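Local coordinates for protein putative neuraminyllactose-binding hemagglutinin homolog (PDB 3BGH) that probably serves as an outer-membrane lipoprotein adhesin of Helicobacter pylori that may bind neuraminyllactose, its precise role being unsettled, at residues V124-S129 with A157-V162; N49-E54 with I108-V113; G130-N135 with I150-I155; K62-Q67 with Q196-V201. One frame throughout, in Å; residues are numbered along the deposited sequence.

Contact 1. Residues V124-S129 with A157-V162. With SO4 (sulfate ion), chain E.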
loop_
_atom_site.group_PDB
_atom_site.type_symbol
_atom_site.label_atom_id
_atom_site.label_comp_id
_atom_site.label_asym_id
_atom_site.label_seq_id
_atom_site.Cartn_x
_atom_site.Cartn_y
_atom_site.Cartn_z
ATOM N N VAL A 124 -18.150 10.931 2.495
ATOM C CA VAL A 124 -16.719 11.110 2.339
ATOM C C VAL A 124 -16.083 10.146 3.327
ATOM O O VAL A 124 -16.629 9.923 4.426
ATOM C CB VAL A 124 -16.326 12.543 2.617
ATOM C CG1 VAL A 124 -14.814 12.809 2.336
ATOM C CG2 VAL A 124 -17.219 13.478 1.785
ATOM N N ILE A 125 -14.973 9.520 2.928
ATOM C CA ILE A 125 -14.324 8.491 3.755
ATOM C C ILE A 125 -12.818 8.682 3.763
ATOM O O ILE A 125 -12.276 9.392 2.927
ATOM C CB ILE A 125 -14.578 7.061 3.228
ATOM C CG1 ILE A 125 -13.767 6.795 1.954
ATOM C CG2 ILE A 125 -16.056 6.776 3.004
ATOM C CD1 ILE A 125 -13.817 5.407 1.476
ATOM N N ASP A 126 -12.154 8.058 4.730
ATOM C CA ASP A 126 -10.743 7.780 4.648
ATOM C C ASP A 126 -10.592 6.276 4.377
ATOM O O ASP A 126 -11.469 5.495 4.735
ATOM C CB ASP A 126 -10.046 8.169 5.951
ATOM C CG ASP A 126 -9.865 9.669 6.092
ATOM O OD1 ASP A 126 -10.088 10.397 5.087
ATOM O OD2 ASP A 126 -9.514 10.127 7.218
ATOM N N MET A 127 -9.495 5.874 3.746
ATOM C CA MET A 127 -9.319 4.491 3.325
ATOM C C MET A 127 -7.854 4.122 3.334
ATOM O O MET A 127 -7.016 4.902 2.883
ATOM C CB MET A 127 -9.893 4.272 1.905
ATOM C CG MET A 127 -9.916 2.776 1.422
ATOM S SD MET A 127 -10.576 2.488 -0.280
ATOM C CE MET A 127 -9.261 3.194 -1.188
ATOM N N SER A 128 -7.551 2.916 3.795
ATOM C CA SER A 128 -6.189 2.455 3.831
ATOM C C SER A 128 -5.693 1.777 2.553
ATOM O O SER A 128 -6.467 1.285 1.708
ATOM C CB SER A 128 -6.073 1.437 4.926
ATOM O OG SER A 128 -6.697 0.269 4.435
ATOM N N SER A 129 -4.373 1.688 2.466
ATOM C CA SER A 129 -3.696 0.787 1.544
ATOM C C SER A 129 -2.543 0.192 2.341
ATOM O O SER A 129 -2.299 0.588 3.486
ATOM C CB SER A 129 -3.180 1.559 0.329
ATOM O OG SER A 129 -2.052 2.334 0.682
ATOM N N ALA A 157 -13.216 4.320 6.777
ATOM C CA ALA A 157 -13.943 5.023 7.806
ATOM C C ALA A 157 -14.672 6.218 7.214
ATOM O O ALA A 157 -14.100 7.051 6.529
ATOM C CB ALA A 157 -13.003 5.461 8.895
ATOM N N VAL A 158 -15.956 6.306 7.514
ATOM C CA VAL A 158 -16.755 7.429 7.076
ATOM C C VAL A 158 -16.451 8.650 7.935
ATOM O O VAL A 158 -16.473 8.562 9.163
ATOM C CB VAL A 158 -18.223 7.101 7.156
ATOM C CG1 VAL A 158 -19.041 8.296 6.723
ATOM C CG2 VAL A 158 -18.499 5.908 6.283
ATOM N N ILE A 159 -16.145 9.768 7.279
ATOM C CA ILE A 159 -15.909 11.016 7.973
ATOM C C ILE A 159 -17.066 12.008 7.813
ATOM O O ILE A 159 -17.313 12.828 8.696
ATOM C CB ILE A 159 -14.579 11.681 7.575
ATOM C CG1 ILE A 159 -14.421 11.757 6.063
ATOM C CG2 ILE A 159 -13.431 10.926 8.190
ATOM C CD1 ILE A 159 -13.091 12.391 5.619
ATOM N N GLU A 160 -17.785 11.899 6.704
ATOM C CA GLU A 160 -18.824 12.841 6.376
ATOM C C GLU A 160 -19.988 12.147 5.641
ATOM O O GLU A 160 -19.764 11.367 4.703
ATOM C CB GLU A 160 -18.193 13.936 5.519
ATOM C CG GLU A 160 -19.016 15.177 5.300
ATOM C CD GLU A 160 -18.184 16.271 4.634
ATOM O OE1 GLU A 160 -17.028 16.464 5.069
ATOM O OE2 GLU A 160 -18.669 16.930 3.677
ATOM N N ARG A 161 -21.215 12.403 6.096
ATOM C CA ARG A 161 -22.435 12.015 5.357
ATOM C C ARG A 161 -23.198 13.253 4.896
ATOM O O ARG A 161 -23.221 14.255 5.595
ATOM C CB ARG A 161 -23.350 11.158 6.222
ATOM C CG ARG A 161 -22.581 10.149 7.025
ATOM C CD ARG A 161 -23.458 9.299 7.838
ATOM N NE ARG A 161 -22.896 7.960 7.956
ATOM C CZ ARG A 161 -23.139 6.970 7.098
ATOM N NH1 ARG A 161 -23.938 7.170 6.048
ATOM N NH2 ARG A 161 -22.589 5.778 7.292
ATOM N N VAL A 162 -23.820 13.181 3.726
ATOM C CA VAL A 162 -24.652 14.265 3.226
ATOM C C VAL A 162 -26.115 13.973 3.562
ATOM O O VAL A 162 -26.701 13.021 3.053
ATOM C CB VAL A 162 -24.462 14.497 1.705
ATOM C CG1 VAL A 162 -25.421 15.579 1.203
ATOM C CG2 VAL A 162 -23.005 14.876 1.400
HETATM S S SO4 E . -24.528 3.283 5.380
HETATM O O1 SO4 E . -25.020 2.125 6.128
HETATM O O2 SO4 E . -24.558 3.017 3.940
HETATM O O3 SO4 E . -25.385 4.423 5.671
HETATM O O4 SO4 E . -23.176 3.602 5.817
#

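Contact 2. Residues N49-E54 with I108-V113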
loop_
_atom_site.group_PDB
_atom_site.type_symbol
_atom_site.label_atom_id
_atom_site.label_comp_id
_atom_site.label_asym_id
_atom_site.label_seq_id
_atom_site.Cartn_x
_atom_site.Cartn_y
_atom_site.Cartn_z
ATOM N N ASN A 49 2.442 6.169 6.287
ATOM C CA ASN A 49 2.488 7.409 5.512
ATOM C C ASN A 49 2.263 8.635 6.423
ATOM O O ASN A 49 2.044 8.483 7.622
ATOM C CB ASN A 49 1.486 7.369 4.348
ATOM C CG ASN A 49 0.051 7.581 4.797
ATOM O OD1 ASN A 49 -0.390 7.008 5.776
ATOM N ND2 ASN A 49 -0.683 8.384 4.062
ATOM N N LYS A 50 2.306 9.842 5.854
ATOM C CA LYS A 50 2.458 11.093 6.644
ATOM C C LYS A 50 1.289 11.447 7.584
ATOM O O LYS A 50 1.422 12.202 8.546
ATOM C CB LYS A 50 2.752 12.258 5.693
ATOM C CG LYS A 50 1.567 12.842 4.940
ATOM C CD LYS A 50 2.053 13.989 4.060
ATOM C CE LYS A 50 0.914 14.591 3.216
ATOM N NZ LYS A 50 1.402 15.625 2.179
ATOM N N VAL A 51 0.145 10.858 7.294
ATOM C CA VAL A 51 -1.115 11.116 7.974
ATOM C C VAL A 51 -1.177 10.436 9.358
ATOM O O VAL A 51 -1.922 10.886 10.247
ATOM C CB VAL A 51 -2.215 10.687 6.986
ATOM C CG1 VAL A 51 -3.280 9.806 7.601
ATOM C CG2 VAL A 51 -2.765 11.924 6.248
ATOM N N ILE A 52 -0.362 9.392 9.535
ATOM C CA ILE A 52 -0.341 8.537 10.741
ATOM C C ILE A 52 0.780 8.935 11.763
ATOM O O ILE A 52 1.939 8.970 11.409
ATOM C CB ILE A 52 -0.177 7.021 10.357
ATOM C CG1 ILE A 52 -1.331 6.556 9.475
ATOM C CG2 ILE A 52 -0.071 6.139 11.601
ATOM C CD1 ILE A 52 -1.145 5.159 8.800
ATOM N N PRO A 53 0.425 9.247 13.012
ATOM C CA PRO A 53 1.451 9.585 14.020
ATOM C C PRO A 53 2.455 8.454 14.237
ATOM O O PRO A 53 2.066 7.295 14.312
ATOM C CB PRO A 53 0.643 9.827 15.306
ATOM C CG PRO A 53 -0.803 10.169 14.774
ATOM C CD PRO A 53 -0.954 9.345 13.532
ATOM N N GLU A 54 3.731 8.801 14.331
ATOM C CA GLU A 54 4.802 7.843 14.628
ATOM C C GLU A 54 4.525 6.969 15.836
ATOM O O GLU A 54 4.939 5.798 15.869
ATOM C CB GLU A 54 6.124 8.568 14.855
ATOM C CG GLU A 54 6.832 9.057 13.579
ATOM C CD GLU A 54 8.193 9.657 13.887
ATOM O OE1 GLU A 54 9.160 9.372 13.128
ATOM O OE2 GLU A 54 8.308 10.394 14.922
ATOM N N ILE A 108 -2.830 5.684 5.019
ATOM C CA ILE A 108 -4.203 6.133 5.008
ATOM C C ILE A 108 -4.378 7.298 3.992
ATOM O O ILE A 108 -3.618 8.271 3.965
ATOM C CB ILE A 108 -4.694 6.411 6.446
ATOM C CG1 ILE A 108 -4.847 5.057 7.137
ATOM C CG2 ILE A 108 -6.036 7.152 6.455
ATOM C CD1 ILE A 108 -4.965 5.077 8.587
ATOM N N LEU A 109 -5.337 7.112 3.093
ATOM C CA LEU A 109 -5.737 8.136 2.141
ATOM C C LEU A 109 -6.969 8.829 2.681
ATOM O O LEU A 109 -7.862 8.207 3.237
ATOM C CB LEU A 109 -6.050 7.511 0.800
ATOM C CG LEU A 109 -4.874 7.094 -0.080
ATOM C CD1 LEU A 109 -4.038 5.962 0.518
ATOM C CD2 LEU A 109 -5.433 6.675 -1.395
ATOM N N GLU A 110 -6.994 10.139 2.514
ATOM C CA GLU A 110 -8.027 10.973 3.103
ATOM C C GLU A 110 -8.910 11.534 2.017
ATOM O O GLU A 110 -8.452 11.725 0.887
ATOM C CB GLU A 110 -7.396 12.102 3.942
ATOM C CG GLU A 110 -6.738 11.555 5.214
ATOM C CD GLU A 110 -6.110 12.614 6.094
ATOM O OE1 GLU A 110 -5.906 13.753 5.632
ATOM O OE2 GLU A 110 -5.811 12.292 7.271
ATOM N N ASP A 111 -10.180 11.755 2.372
ATOM C CA ASP A 111 -11.095 12.571 1.571
ATOM C C ASP A 111 -11.420 11.933 0.213
ATOM O O ASP A 111 -11.208 12.519 -0.857
ATOM C CB ASP A 111 -10.584 14.028 1.425
ATOM C CG ASP A 111 -10.619 14.815 2.749
ATOM O OD1 ASP A 111 -11.467 14.535 3.627
ATOM O OD2 ASP A 111 -9.791 15.732 2.923
ATOM N N ILE A 112 -11.944 10.716 0.281
ATOM C CA ILE A 112 -12.478 10.034 -0.881
ATOM C C ILE A 112 -14.001 10.101 -0.729
ATOM O O ILE A 112 -14.531 9.883 0.382
ATOM C CB ILE A 112 -12.006 8.560 -0.924
ATOM C CG1 ILE A 112 -10.495 8.465 -0.783
ATOM C CG2 ILE A 112 -12.412 7.897 -2.195
ATOM C CD1 ILE A 112 -9.959 7.081 -1.105
ATOM N N VAL A 113 -14.676 10.434 -1.835
ATOM C CA VAL A 113 -16.137 10.552 -1.902
ATOM C C VAL A 113 -16.778 9.309 -2.538
ATOM O O VAL A 113 -16.255 8.733 -3.483
ATOM C CB VAL A 113 -16.550 11.858 -2.673
ATOM C CG1 VAL A 113 -18.013 11.859 -3.081
ATOM C CG2 VAL A 113 -16.246 13.108 -1.814
#

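Contact 3. Residues G130-N135 with I150-I155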
loop_
_atom_site.group_PDB
_atom_site.type_symbol
_atom_site.label_atom_id
_atom_site.label_comp_id
_atom_site.label_asym_id
_atom_site.label_seq_id
_atom_site.Cartn_x
_atom_site.Cartn_y
_atom_site.Cartn_z
ATOM N N GLY A 130 -1.820 -0.729 1.739
ATOM C CA GLY A 130 -0.685 -1.355 2.363
ATOM C C GLY A 130 -0.823 -2.860 2.410
ATOM O O GLY A 130 -1.762 -3.418 1.927
ATOM N N TYR A 131 0.132 -3.505 3.035
ATOM C CA TYR A 131 0.302 -4.901 2.875
ATOM C C TYR A 131 1.424 -5.345 3.842
ATOM O O TYR A 131 2.466 -4.703 3.941
ATOM C CB TYR A 131 0.656 -5.198 1.393
ATOM C CG TYR A 131 0.751 -6.660 1.064
ATOM C CD1 TYR A 131 -0.322 -7.349 0.500
ATOM C CD2 TYR A 131 1.926 -7.375 1.328
ATOM C CE1 TYR A 131 -0.241 -8.730 0.211
ATOM C CE2 TYR A 131 2.029 -8.762 1.023
ATOM C CZ TYR A 131 0.952 -9.407 0.459
ATOM O OH TYR A 131 1.081 -10.743 0.194
ATOM N N LEU A 132 1.169 -6.417 4.579
ATOM C CA LEU A 132 2.157 -6.983 5.472
ATOM C C LEU A 132 2.652 -8.322 5.009
ATOM O O LEU A 132 1.880 -9.205 4.598
ATOM C CB LEU A 132 1.595 -7.109 6.865
ATOM C CG LEU A 132 1.993 -5.948 7.761
ATOM C CD1 LEU A 132 1.366 -4.643 7.304
ATOM C CD2 LEU A 132 1.593 -6.244 9.211
ATOM N N ASN A 133 3.956 -8.487 5.107
ATOM C CA ASN A 133 4.552 -9.739 4.760
ATOM C C ASN A 133 5.286 -10.391 5.915
ATOM O O ASN A 133 6.288 -9.859 6.416
ATOM C CB ASN A 133 5.526 -9.542 3.625
ATOM C CG ASN A 133 5.918 -10.837 3.011
ATOM O OD1 ASN A 133 5.090 -11.511 2.359
ATOM N ND2 ASN A 133 7.168 -11.227 3.212
ATOM N N LEU A 134 4.807 -11.568 6.311
ATOM C CA LEU A 134 5.524 -12.408 7.255
ATOM C C LEU A 134 6.501 -13.374 6.547
ATOM O O LEU A 134 6.060 -14.272 5.845
ATOM C CB LEU A 134 4.522 -13.173 8.100
ATOM C CG LEU A 134 5.076 -14.035 9.239
ATOM C CD1 LEU A 134 5.931 -13.200 10.164
ATOM C CD2 LEU A 134 3.925 -14.615 10.001
ATOM N N ASN A 135 7.817 -13.200 6.765
ATOM C CA ASN A 135 8.823 -14.136 6.211
ATOM C C ASN A 135 9.228 -15.275 7.153
ATOM O O ASN A 135 9.496 -15.057 8.332
ATOM C CB ASN A 135 10.065 -13.398 5.653
ATOM C CG ASN A 135 9.924 -13.039 4.158
ATOM O OD1 ASN A 135 8.921 -13.352 3.530
ATOM N ND2 ASN A 135 10.949 -12.420 3.584
ATOM N N ILE A 150 -0.549 -10.451 4.394
ATOM C CA ILE A 150 -1.840 -9.968 4.771
ATOM C C ILE A 150 -1.965 -8.629 4.107
ATOM O O ILE A 150 -1.138 -7.724 4.323
ATOM C CB ILE A 150 -2.013 -9.849 6.278
ATOM C CG1 ILE A 150 -1.444 -11.075 6.996
ATOM C CG2 ILE A 150 -3.467 -9.657 6.606
ATOM C CD1 ILE A 150 -0.084 -10.831 7.659
ATOM N N ASP A 151 -2.945 -8.542 3.229
ATOM C CA ASP A 151 -3.362 -7.312 2.620
ATOM C C ASP A 151 -4.204 -6.529 3.641
ATOM O O ASP A 151 -5.203 -7.048 4.203
ATOM C CB ASP A 151 -4.208 -7.650 1.393
ATOM C CG ASP A 151 -4.734 -6.426 0.662
ATOM O OD1 ASP A 151 -4.545 -5.261 1.083
ATOM O OD2 ASP A 151 -5.387 -6.641 -0.365
ATOM N N VAL A 152 -3.820 -5.273 3.858
ATOM C CA VAL A 152 -4.529 -4.427 4.804
ATOM C C VAL A 152 -5.109 -3.206 4.089
ATOM O O VAL A 152 -5.414 -2.212 4.711
ATOM C CB VAL A 152 -3.589 -3.941 5.977
ATOM C CG1 VAL A 152 -3.211 -5.106 6.920
ATOM C CG2 VAL A 152 -2.345 -3.160 5.435
ATOM N N SER A 153 -5.255 -3.270 2.777
ATOM C CA SER A 153 -5.849 -2.154 2.043
ATOM C C SER A 153 -7.386 -2.207 1.994
ATOM O O SER A 153 -7.996 -3.199 2.389
ATOM C CB SER A 153 -5.273 -2.121 0.652
ATOM O OG SER A 153 -5.864 -3.135 -0.134
ATOM N N LYS A 154 -8.002 -1.134 1.504
ATOM C CA LYS A 154 -9.486 -1.011 1.413
ATOM C C LYS A 154 -10.259 -0.992 2.734
ATOM O O LYS A 154 -11.488 -1.135 2.743
ATOM C CB LYS A 154 -10.107 -2.044 0.446
ATOM C CG LYS A 154 -9.466 -2.088 -0.921
ATOM C CD LYS A 154 -10.017 -1.053 -1.864
ATOM C CE LYS A 154 -9.913 -1.539 -3.344
ATOM N NZ LYS A 154 -10.509 -0.555 -4.302
ATOM N N ILE A 155 -9.569 -0.805 3.843
ATOM C CA ILE A 155 -10.250 -0.524 5.097
ATOM C C ILE A 155 -10.772 0.930 5.203
ATOM O O ILE A 155 -9.993 1.882 5.116
ATOM C CB ILE A 155 -9.374 -0.934 6.300
ATOM C CG1 ILE A 155 -9.082 -2.457 6.217
ATOM C CG2 ILE A 155 -10.090 -0.615 7.569
ATOM C CD1 ILE A 155 -8.221 -3.029 7.314
#

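Contact 4. Residues K62-Q67 with Q196-V201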
loop_
_atom_site.group_PDB
_atom_site.type_symbol
_atom_site.label_atom_id
_atom_site.label_comp_id
_atom_site.label_asym_id
_atom_site.label_seq_id
_atom_site.Cartn_x
_atom_site.Cartn_y
_atom_site.Cartn_z
ATOM N N LYS A 62 4.807 -2.722 18.402
ATOM C CA LYS A 62 5.098 -3.273 19.727
ATOM C C LYS A 62 4.038 -4.285 20.095
ATOM O O LYS A 62 4.357 -5.354 20.584
ATOM C CB LYS A 62 5.221 -2.169 20.813
ATOM C CG LYS A 62 4.737 -2.572 22.271
ATOM C CD LYS A 62 5.051 -1.505 23.375
ATOM C CE LYS A 62 4.012 -1.487 24.535
ATOM N NZ LYS A 62 2.683 -0.870 24.105
ATOM N N SER A 63 2.774 -3.968 19.851
ATOM C CA SER A 63 1.715 -4.897 20.196
ATOM C C SER A 63 1.793 -6.235 19.459
ATOM O O SER A 63 1.545 -7.271 20.062
ATOM C CB SER A 63 0.361 -4.250 20.024
ATOM O OG SER A 63 0.339 -3.071 20.798
ATOM N N LEU A 64 2.150 -6.211 18.174
ATOM C CA LEU A 64 2.190 -7.414 17.329
ATOM C C LEU A 64 3.281 -8.328 17.839
ATOM O O LEU A 64 3.156 -9.547 17.877
ATOM C CB LEU A 64 2.469 -7.060 15.849
ATOM C CG LEU A 64 1.375 -6.555 14.899
ATOM C CD1 LEU A 64 1.935 -6.419 13.477
ATOM C CD2 LEU A 64 0.155 -7.496 14.853
ATOM N N PHE A 65 4.365 -7.689 18.243
ATOM C CA PHE A 65 5.560 -8.354 18.700
ATOM C C PHE A 65 5.273 -9.110 20.011
ATOM O O PHE A 65 5.617 -10.286 20.152
ATOM C CB PHE A 65 6.609 -7.272 18.871
ATOM C CG PHE A 65 7.991 -7.777 19.058
ATOM C CD1 PHE A 65 8.454 -8.869 18.345
ATOM C CD2 PHE A 65 8.843 -7.134 19.944
ATOM C CE1 PHE A 65 9.758 -9.334 18.517
ATOM C CE2 PHE A 65 10.140 -7.584 20.133
ATOM C CZ PHE A 65 10.608 -8.687 19.420
ATOM N N LEU A 66 4.599 -8.465 20.953
ATOM C CA LEU A 66 4.422 -9.073 22.265
ATOM C C LEU A 66 3.360 -10.135 22.157
ATOM O O LEU A 66 3.545 -11.259 22.627
ATOM C CB LEU A 66 4.055 -8.042 23.339
ATOM C CG LEU A 66 5.032 -6.883 23.626
ATOM C CD1 LEU A 66 4.369 -5.911 24.566
ATOM C CD2 LEU A 66 6.374 -7.353 24.198
ATOM N N GLN A 67 2.268 -9.789 21.493
ATOM C CA GLN A 67 1.196 -10.714 21.252
ATOM C C GLN A 67 1.593 -11.972 20.489
ATOM O O GLN A 67 1.115 -13.055 20.789
ATOM C CB GLN A 67 0.082 -10.011 20.541
ATOM C CG GLN A 67 -0.591 -8.958 21.401
ATOM C CD GLN A 67 -2.076 -9.094 21.311
ATOM O OE1 GLN A 67 -2.720 -8.459 20.463
ATOM N NE2 GLN A 67 -2.639 -9.983 22.138
ATOM N N GLN A 196 -8.840 -1.833 12.895
ATOM C CA GLN A 196 -9.338 -2.873 12.013
ATOM C C GLN A 196 -8.172 -3.549 11.333
ATOM O O GLN A 196 -8.210 -4.735 11.122
ATOM C CB GLN A 196 -10.263 -2.325 10.938
ATOM C CG GLN A 196 -11.683 -2.044 11.333
ATOM C CD GLN A 196 -12.518 -1.573 10.122
ATOM O OE1 GLN A 196 -12.978 -0.422 10.074
ATOM N NE2 GLN A 196 -12.686 -2.459 9.132
ATOM N N ALA A 197 -7.118 -2.805 11.002
ATOM C CA ALA A 197 -5.958 -3.447 10.396
ATOM C C ALA A 197 -5.212 -4.329 11.398
ATOM O O ALA A 197 -4.691 -5.398 11.036
ATOM C CB ALA A 197 -5.007 -2.415 9.755
ATOM N N TYR A 198 -5.138 -3.879 12.648
ATOM C CA TYR A 198 -4.430 -4.652 13.653
ATOM C C TYR A 198 -5.168 -5.979 13.880
ATOM O O TYR A 198 -4.541 -7.023 13.874
ATOM C CB TYR A 198 -4.291 -3.897 14.984
ATOM C CG TYR A 198 -3.458 -4.699 15.971
ATOM C CD1 TYR A 198 -2.085 -4.534 16.053
ATOM C CD2 TYR A 198 -4.046 -5.670 16.777
ATOM C CE1 TYR A 198 -1.335 -5.279 16.953
ATOM C CE2 TYR A 198 -3.305 -6.418 17.668
ATOM C CZ TYR A 198 -1.960 -6.229 17.746
ATOM O OH TYR A 198 -1.231 -7.006 18.632
ATOM N N HIS A 199 -6.485 -5.914 14.070
ATOM C CA HIS A 199 -7.338 -7.085 14.232
ATOM C C HIS A 199 -7.126 -8.065 13.053
ATOM O O HIS A 199 -6.750 -9.204 13.297
ATOM C CB HIS A 199 -8.819 -6.662 14.395
ATOM C CG HIS A 199 -9.787 -7.809 14.527
ATOM N ND1 HIS A 199 -10.039 -8.450 15.727
ATOM C CD2 HIS A 199 -10.611 -8.390 13.614
ATOM C CE1 HIS A 199 -10.952 -9.389 15.546
ATOM N NE2 HIS A 199 -11.320 -9.371 14.274
ATOM N N LYS A 200 -7.310 -7.610 11.797
ATOM C CA LYS A 200 -7.056 -8.452 10.627
ATOM C C LYS A 200 -5.660 -9.100 10.580
ATOM O O LYS A 200 -5.568 -10.281 10.216
ATOM C CB LYS A 200 -7.321 -7.712 9.302
ATOM C CG LYS A 200 -7.253 -8.644 8.078
ATOM C CD LYS A 200 -7.305 -7.916 6.714
ATOM C CE LYS A 200 -7.484 -8.897 5.537
ATOM N NZ LYS A 200 -7.736 -8.257 4.202
ATOM N N VAL A 201 -4.594 -8.361 10.920
ATOM C CA VAL A 201 -3.244 -8.977 10.901
ATOM C C VAL A 201 -3.143 -10.148 11.922
ATOM O O VAL A 201 -2.708 -11.253 11.594
ATOM C CB VAL A 201 -2.044 -7.948 11.113
ATOM C CG1 VAL A 201 -0.747 -8.664 11.223
ATOM C CG2 VAL A 201 -1.956 -6.978 9.950
#

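Contact 1. Residues V124-S129 with A157-V162
The flat guanidinium of Arg161 meets a sulfate ion at its edge: O4 of the sulfate lies in the plane, 2.7 Å from Arg161 NH2 along a nearly straight N-H...O line, while the bond from Arg161 NH1 to sulfate O3 is weak. The ion, probably from the crystallisation liquor, is also held by Lys123 NZ, and Arg161 NE forms a salt bridge with Glu183. Arg161 ends strand 157-161, which runs antiparallel to strand 124-129. Asp126 and Ala157 form a hydrogen-bonded pair, Asp126 N to Ala157 O being 2.8 Å and the return bond, Ala157 N to Asp126 O, 2.9 Å; both donors lie in the acceptor's carbonyl plane. Farther on, Val124 N reaches Glu160 O on a lone pair. Val124 O accepts twice, from Ile159 N at 2.9 Å and from Glu160 N at 3.2 Å, each standing above the plane of the Val124 carbonyl, so that two residues face one in a classic beta bulge. Ile159 CG1 occupies the crowded position between backbone N and carbonyl carbon (chi1 49°). This brings Ile159 CD1 to 3.7 Å from Val124 CG1 and also against Asp126 OD1, the side chains of Asp126 and Ile159 crossing at about a right angle. Val124 and Glu160 lie side by side, CB against CB, whereas Ile125 CG2 and Val158 CG2 meet on the other face. The buried Asp126 carboxylate is satisfied by Asp111 N and His186 ND1. Those bonds would probably stabilise its charged form, while the bulge lets a single carbonyl oxygen serve two amides.

Contact 2. Residues N49-E54 with I108-V113
The close-fitting half of this contact is the grip of Asn49 on the backbone of Ile108. Its CG sits between the backbone N and the carbonyl carbon (chi1 76°), and the amide lies alongside the strand, its OD1-ND2 edge facing the N-H and C=O of Ile108: Ile108 N gives a fairly straight bond of 2.9 Å to Asn49 OD1, and Asn49 ND2 returns one of 2.9 Å to Ile108 O. Neither donor uses a lone pair of its acceptor, since each stands above the carbonyl plane, yet Ile108 O lies close to the plane of the Asn49 amide. A second bond from Asn49 ND2 goes to Glu47 of the second subunit, which should fix the rotation of the amide from two chains. Next to this grip, Ile52 CD1 meets Ile108 CD1 at 3.8 Å, the two side chains crossing at about a right angle, and Val51 CG1 comes to 3.9 Å from Ile108 CB. Met194 and Ile190 of helix 186-208 continue this apolar layer.

The partly exposed side is less regular. Val51 and Glu110 reach toward each other tip to tip, the extended Glu110 chain bringing OE2 against Val51 CG2, a carboxylate oxygen beside a methyl group with nothing polar exchanged. A bond of 3.2 Å from Ile52 N to Asn49 O closes the segment 49-52 as a type I beta turn. Beyond it Pro53 is the N-cap residue of helix 54-73, so the arrangement is that of a strand-to-helix connection whose asparagine side chain pairs, strand-like, with a neighbouring strand of the sheet.

Contact 3. Residues G130-N135 with I150-I155
Backbone hydrogen bonds carry most of this pairing. Leu132 N points to Ile150 O almost along the C=O axis at 2.7 Å, with an N-H...O angle of 173°, and Ile150 N returns an equally short bond of 2.7 Å to Leu132 O in the carbonyl plane. The bond from Val152 N to Gly130 O, 3.4 Å long, is weak, and the regular pairing ends there. Near that end Asp151 and Ser153 bond within their own segment. Asp151 OD1 accepts both Ser153 N, at 2.7 Å from above the carboxylate plane, and Ser153 OG, on its syn lone pair; the first bond makes an Asx turn. This turn carries the chain through a break in strand 144-161, the second arm of an antiparallel beta hairpin with strand 123-137. Lys200 NZ of helix 186-208 donates to Asp151 O.

Among apolar contacts, Ile150 CD1 packs on Leu132 CB at 4.2 Å, and Leu132 CD1 meets Val152 CG2 at 4.4 Å. Val201 of that helix covers Leu132 and Val152. Separately, the Val152 CG2 methyl comes close to the glycine backbone, 3.4 Å from Gly130 C. On the face opposite Leu132 and Ile150 the Tyr131 ring, its CG anti to the backbone N (chi1 -175°), folds over the partner strand. Ile150 O lies over one ring face, offset toward the rim, and Tyr131 CD1 approaches Asp151 CA at 3.7 Å. Leu109 of the second subunit packs on the same tyrosine.

Contact 4. Residues K62-Q67 with Q196-V201
Ser63 opens the contact from helix 54-73, presenting its CB to Tyr198 OH at 3.5 Å; its own hydroxyl is turned back to Glu59 O. One residue on, Leu64 has CG anti to the carbonyl carbon (chi1 -80°), which carries CD2 toward helix 186-208. There Leu64 CD2 comes to 3.4 Å from Tyr198 CE1, leucine and tyrosine sliding past each other in opposite directions, and to 3.9 Å from Val201 CG1, where the two side chains cross at about a right angle. In Gln67, one turn after Ser63, the bend at chi2 together with the turn at chi3 brings the amide nearly into the plane of the Tyr198 ring, 3° apart. Gln67 OE1 thus lies at the ring edge and takes the hydrogen bond of Tyr198 OH, 2.8 Å long, on a lone pair in the carbonyl plane. Gln67 OE1 also accepts from Tyr25 N. Tyr198, with CG anti to its backbone N, spans the gap between the axes of the short segments 62-67 and 196-201, 11.4 Å apart at closest approach and 24° from parallel. Phe60 meets its ring edge-to-face and Phe23 lies nearly parallel to it. A single directed bond in an apolar seam thus gives the hydroxyl proton a buried acceptor and fixes that end of the ring; Leu64, Phe60 and Phe23 would restrain its turning, and side chains link helices whose backbones are too far apart to touch.

In the fold
Contacts 1, 2 and 4 are buried and contact 3 partly buried. Contacts 1 and 2 lie toward one end, their centres about 23 and 19 Å from the centre of the chain; contact 3 is nearer to it. Contacts 1 and 3 hold the same hairpin of strands 123-137 and 144-161; on strand 144-161 a bulge marks one and an Asx turn the other. Contact 2 brings the neighbouring strand 98-114 to a loop and touches contact 1 through backbone bonds such as Ile125 N to Ile112 O. All three meet the second subunit. Contact 4, its centre about 5 Å from the chain's, joins helices; side chains replace backbone pairing, and its segment 196-201 touches contact 3.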